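Local coordinates for protein esterase (Capnocytophaga ochracea, PDB 4W9R) that is of unknown function but probably hydrolyses ester bonds as an alpha/beta-hydrolase-type enzyme, at residues Q33-M47 and M63-K75. Sequence-based numbering, arbitrary orientation.
Sequences QAYPLIVVLNAETLM and MPKCIVVGVYEPK
Pro36 to Val40 and Ile67 to Val71 pair as parallel neighbours in the mixed central sheet of an alpha/beta-hydrolase-type domain, a beta-alpha-beta unit: helix 43-59 carries the chain back, so strand 67-71 runs the same way as 35-40. Five backbone bonds join them, from Ile67 N to Pro36 O (3.0 Å) through to Val71 N on Val40 O. Leu37 CD1 meets Val69 CG2 at 3.7 Å on one face; Val40 CG2 meets Val68 CG1 on the other. At the N-terminal end, Tyr35 sets ring CE1 against Lys65 CB and CD2 against Ile67 CD1, with Lys65 O at the ring edge, 3.3 Å from Tyr35 CD1; its OH is bonded to Thr30 O and accepts from NE2 of poorly ordered Gln33. Replacing Tyr35 by an alanine would probably cost both side chains their ring partner and Thr30 O its hydroxyl. At the other end, Ala43 CB sits over the Tyr72 ring centre, a CH-pi contact. Selenomethionine Met47, bent at chi2 (70°), brings SE to 3.6 Å from Gly70 N. Glu44 OE1 takes Glu73 N at 2.7 Å from above the carboxylate plane. Strand 116-122 pairs with the far edge of 35-40, helix 91-110 covers Leu41, Val69 and Val71, and a second subunit packs on Thr45 and Leu46.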
# COMPACT_ATOMS: atom_id res chain seq x y z
N GLN B 33 13.46 -0.13 -25.14
CA GLN B 33 13.97 -0.31 -23.78
C GLN B 33 13.39 -1.58 -23.16
O GLN B 33 12.43 -2.15 -23.67
CB GLN B 33 13.63 0.90 -22.90
CG GLN B 33 12.14 1.12 -22.67
CD GLN B 33 11.87 2.19 -21.63
OE1 GLN B 33 12.78 2.65 -20.94
NE2 GLN B 33 10.61 2.58 -21.51
N ALA B 34 13.99 -2.02 -22.06
CA ALA B 34 13.58 -3.26 -21.41
C ALA B 34 12.90 -2.99 -20.07
O ALA B 34 13.21 -2.02 -19.39
CB ALA B 34 14.78 -4.18 -21.22
N TYR B 35 11.97 -3.87 -19.70
CA TYR B 35 11.25 -3.73 -18.44
C TYR B 35 11.41 -4.96 -17.57
O TYR B 35 11.39 -6.09 -18.07
CB TYR B 35 9.76 -3.48 -18.70
CG TYR B 35 9.45 -2.39 -19.69
CD1 TYR B 35 9.32 -1.07 -19.28
CD2 TYR B 35 9.28 -2.67 -21.04
CE1 TYR B 35 9.04 -0.06 -20.19
CE2 TYR B 35 8.99 -1.68 -21.95
CZ TYR B 35 8.87 -0.37 -21.52
OH TYR B 35 8.59 0.63 -22.42
N PRO B 36 11.55 -4.76 -16.25
CA PRO B 36 11.54 -5.88 -15.31
C PRO B 36 10.14 -6.47 -15.20
O PRO B 36 9.16 -5.72 -15.30
CB PRO B 36 11.97 -5.24 -13.98
CG PRO B 36 12.64 -3.95 -14.37
CD PRO B 36 11.92 -3.49 -15.60
N LEU B 37 10.04 -7.78 -15.01
CA LEU B 37 8.75 -8.45 -14.94
C LEU B 37 8.38 -8.83 -13.52
O LEU B 37 9.19 -9.39 -12.78
CB LEU B 37 8.76 -9.70 -15.83
CG LEU B 37 7.53 -10.61 -15.74
CD1 LEU B 37 6.27 -9.86 -16.15
CD2 LEU B 37 7.72 -11.85 -16.61
N ILE B 38 7.15 -8.51 -13.13
CA ILE B 38 6.62 -8.94 -11.84
C ILE B 38 5.37 -9.79 -12.03
O ILE B 38 4.37 -9.32 -12.58
CB ILE B 38 6.29 -7.74 -10.93
CG1 ILE B 38 7.56 -6.97 -10.58
CG2 ILE B 38 5.61 -8.22 -9.66
CD1 ILE B 38 7.32 -5.80 -9.65
N VAL B 39 5.43 -11.03 -11.58
CA VAL B 39 4.31 -11.95 -11.70
C VAL B 39 3.53 -12.04 -10.38
O VAL B 39 4.12 -12.21 -9.32
CB VAL B 39 4.78 -13.36 -12.11
CG1 VAL B 39 3.60 -14.32 -12.19
CG2 VAL B 39 5.51 -13.30 -13.44
N VAL B 40 2.21 -11.91 -10.47
CA VAL B 40 1.35 -11.99 -9.29
C VAL B 40 0.38 -13.17 -9.38
O VAL B 40 -0.50 -13.19 -10.24
CB VAL B 40 0.54 -10.69 -9.10
CG1 VAL B 40 -0.30 -10.77 -7.84
CG2 VAL B 40 1.48 -9.50 -9.04
N LEU B 41 0.55 -14.14 -8.49
CA LEU B 41 -0.25 -15.37 -8.52
C LEU B 41 -1.64 -15.20 -7.91
O LEU B 41 -2.58 -15.93 -8.24
CB LEU B 41 0.50 -16.48 -7.79
CG LEU B 41 1.95 -16.69 -8.24
CD1 LEU B 41 2.59 -17.82 -7.46
CD2 LEU B 41 2.01 -16.94 -9.73
N ASN B 42 -1.74 -14.25 -6.99
CA ASN B 42 -2.93 -13.99 -6.19
C ASN B 42 -3.85 -12.91 -6.77
O ASN B 42 -4.76 -12.44 -6.09
CB ASN B 42 -2.53 -13.64 -4.76
CG ASN B 42 -2.10 -14.87 -3.98
OD1 ASN B 42 -0.93 -15.02 -3.63
ND2 ASN B 42 -3.04 -15.77 -3.73
N ALA B 43 -3.58 -12.52 -8.01
CA ALA B 43 -3.97 -11.23 -8.58
C ALA B 43 -5.42 -10.77 -8.37
O ALA B 43 -5.68 -9.58 -8.41
CB ALA B 43 -3.67 -11.24 -10.07
N GLU B 44 -6.35 -11.70 -8.18
CA GLU B 44 -7.73 -11.29 -7.89
C GLU B 44 -7.79 -10.30 -6.71
O GLU B 44 -8.69 -9.46 -6.64
CB GLU B 44 -8.62 -12.51 -7.60
CG GLU B 44 -8.29 -13.27 -6.32
CD GLU B 44 -7.14 -14.25 -6.49
OE1 GLU B 44 -6.62 -14.37 -7.62
OE2 GLU B 44 -6.76 -14.89 -5.49
N THR B 45 -6.82 -10.40 -5.81
CA THR B 45 -6.67 -9.46 -4.70
C THR B 45 -5.44 -8.56 -4.89
O THR B 45 -5.56 -7.34 -4.95
CB THR B 45 -6.57 -10.19 -3.34
OG1 THR B 45 -5.56 -11.20 -3.41
CG2 THR B 45 -7.90 -10.83 -2.99
N LEU B 46 -4.26 -9.18 -4.95
CA LEU B 46 -2.99 -8.45 -4.94
C LEU B 46 -2.64 -7.61 -6.18
O LEU B 46 -1.78 -6.73 -6.09
CB LEU B 46 -1.85 -9.45 -4.71
CG LEU B 46 -1.81 -10.15 -3.35
CD1 LEU B 46 -0.60 -11.05 -3.24
CD2 LEU B 46 -1.83 -9.12 -2.23
N MSE B 47 -3.28 -7.86 -7.32
CA MSE B 47 -2.88 -7.22 -8.57
C MSE B 47 -2.91 -5.69 -8.52
O MSE B 47 -1.90 -5.04 -8.79
CB MSE B 47 -3.76 -7.68 -9.73
CG MSE B 47 -3.39 -7.10 -11.09
SE MSE B 47 -1.71 -7.79 -11.79
CE MSE B 47 -1.70 -6.91 -13.54
N MSE B 63 11.68 3.73 -8.89
CA MSE B 63 11.58 2.49 -9.64
C MSE B 63 11.55 2.74 -11.14
O MSE B 63 11.02 3.76 -11.59
CB MSE B 63 10.32 1.71 -9.24
CG MSE B 63 10.49 0.77 -8.06
SE MSE B 63 8.92 -0.37 -7.80
CE MSE B 63 8.89 -1.27 -9.52
N PRO B 64 12.11 1.81 -11.92
CA PRO B 64 11.97 1.84 -13.38
C PRO B 64 10.56 1.40 -13.78
O PRO B 64 9.86 0.81 -12.97
CB PRO B 64 13.02 0.84 -13.86
CG PRO B 64 13.12 -0.14 -12.74
CD PRO B 64 12.94 0.67 -11.48
N LYS B 65 10.16 1.71 -15.01
CA LYS B 65 8.89 1.21 -15.52
C LYS B 65 8.93 -0.31 -15.59
O LYS B 65 9.90 -0.90 -16.07
CB LYS B 65 8.58 1.81 -16.89
CG LYS B 65 8.29 3.30 -16.88
CD LYS B 65 8.08 3.83 -18.29
CE LYS B 65 7.77 5.31 -18.29
NZ LYS B 65 6.53 5.62 -17.54
N CYS B 66 7.87 -0.96 -15.10
CA CYS B 66 7.83 -2.41 -15.05
C CYS B 66 6.58 -2.97 -15.71
O CYS B 66 5.57 -2.28 -15.84
CB CYS B 66 7.92 -2.90 -13.60
SG CYS B 66 9.50 -2.59 -12.80
N ILE B 67 6.65 -4.23 -16.12
CA ILE B 67 5.48 -4.94 -16.63
C ILE B 67 5.01 -5.93 -15.57
O ILE B 67 5.79 -6.74 -15.07
CB ILE B 67 5.79 -5.67 -17.95
CG1 ILE B 67 6.07 -4.66 -19.06
CG2 ILE B 67 4.63 -6.57 -18.34
CD1 ILE B 67 6.28 -5.28 -20.42
N VAL B 68 3.73 -5.85 -15.23
CA VAL B 68 3.16 -6.72 -14.21
C VAL B 68 2.15 -7.68 -14.81
O VAL B 68 1.22 -7.27 -15.51
CB VAL B 68 2.48 -5.91 -13.09
CG1 VAL B 68 2.03 -6.82 -11.96
CG2 VAL B 68 3.42 -4.84 -12.56
N VAL B 69 2.34 -8.97 -14.56
CA VAL B 69 1.43 -9.99 -15.06
C VAL B 69 0.79 -10.76 -13.91
O VAL B 69 1.47 -11.47 -13.18
CB VAL B 69 2.16 -10.99 -15.99
CG1 VAL B 69 1.21 -12.10 -16.42
CG2 VAL B 69 2.72 -10.26 -17.20
N GLY B 70 -0.52 -10.59 -13.74
CA GLY B 70 -1.24 -11.31 -12.71
C GLY B 70 -1.88 -12.61 -13.18
O GLY B 70 -2.25 -12.75 -14.34
N VAL B 71 -2.06 -13.54 -12.24
CA VAL B 71 -2.78 -14.78 -12.50
C VAL B 71 -4.04 -14.78 -11.64
O VAL B 71 -3.95 -14.82 -10.41
CB VAL B 71 -1.93 -16.02 -12.19
CG1 VAL B 71 -2.72 -17.29 -12.46
CG2 VAL B 71 -0.65 -16.01 -13.01
N TYR B 72 -5.20 -14.74 -12.28
CA TYR B 72 -6.45 -14.53 -11.55
C TYR B 72 -7.09 -15.83 -11.07
O TYR B 72 -7.35 -16.74 -11.85
CB TYR B 72 -7.44 -13.76 -12.42
CG TYR B 72 -7.09 -12.29 -12.57
CD1 TYR B 72 -6.27 -11.85 -13.60
CD2 TYR B 72 -7.57 -11.35 -11.67
CE1 TYR B 72 -5.95 -10.52 -13.73
CE2 TYR B 72 -7.25 -10.02 -11.79
CZ TYR B 72 -6.44 -9.60 -12.83
OH TYR B 72 -6.12 -8.27 -12.95
N GLU B 73 -7.33 -15.88 -9.76
CA GLU B 73 -8.07 -16.96 -9.11
C GLU B 73 -7.61 -18.36 -9.48
O GLU B 73 -8.34 -19.11 -10.13
CB GLU B 73 -9.56 -16.82 -9.40
CG GLU B 73 -10.22 -15.64 -8.71
CD GLU B 73 -11.71 -15.56 -8.96
OE1 GLU B 73 -12.14 -15.82 -10.10
OE2 GLU B 73 -12.46 -15.26 -8.01
N PRO B 74 -6.38 -18.73 -9.07
CA PRO B 74 -5.98 -20.13 -9.24
C PRO B 74 -6.72 -21.00 -8.24
O PRO B 74 -7.09 -20.52 -7.17
CB PRO B 74 -4.48 -20.09 -8.96
CG PRO B 74 -4.30 -18.94 -8.03
CD PRO B 74 -5.33 -17.92 -8.44
N LYS B 75 -6.94 -22.27 -8.58
CA LYS B 75 -7.63 -23.18 -7.67
C LYS B 75 -6.77 -23.49 -6.45
O LYS B 75 -5.55 -23.34 -6.50
CB LYS B 75 -8.01 -24.47 -8.40
CG LYS B 75 -8.92 -24.26 -9.60
CD LYS B 75 -9.23 -25.58 -10.29
CE LYS B 75 -10.16 -25.38 -11.47
NZ LYS B 75 -11.46 -24.78 -11.06
O HOH W 1 -6.51 -17.86 -5.33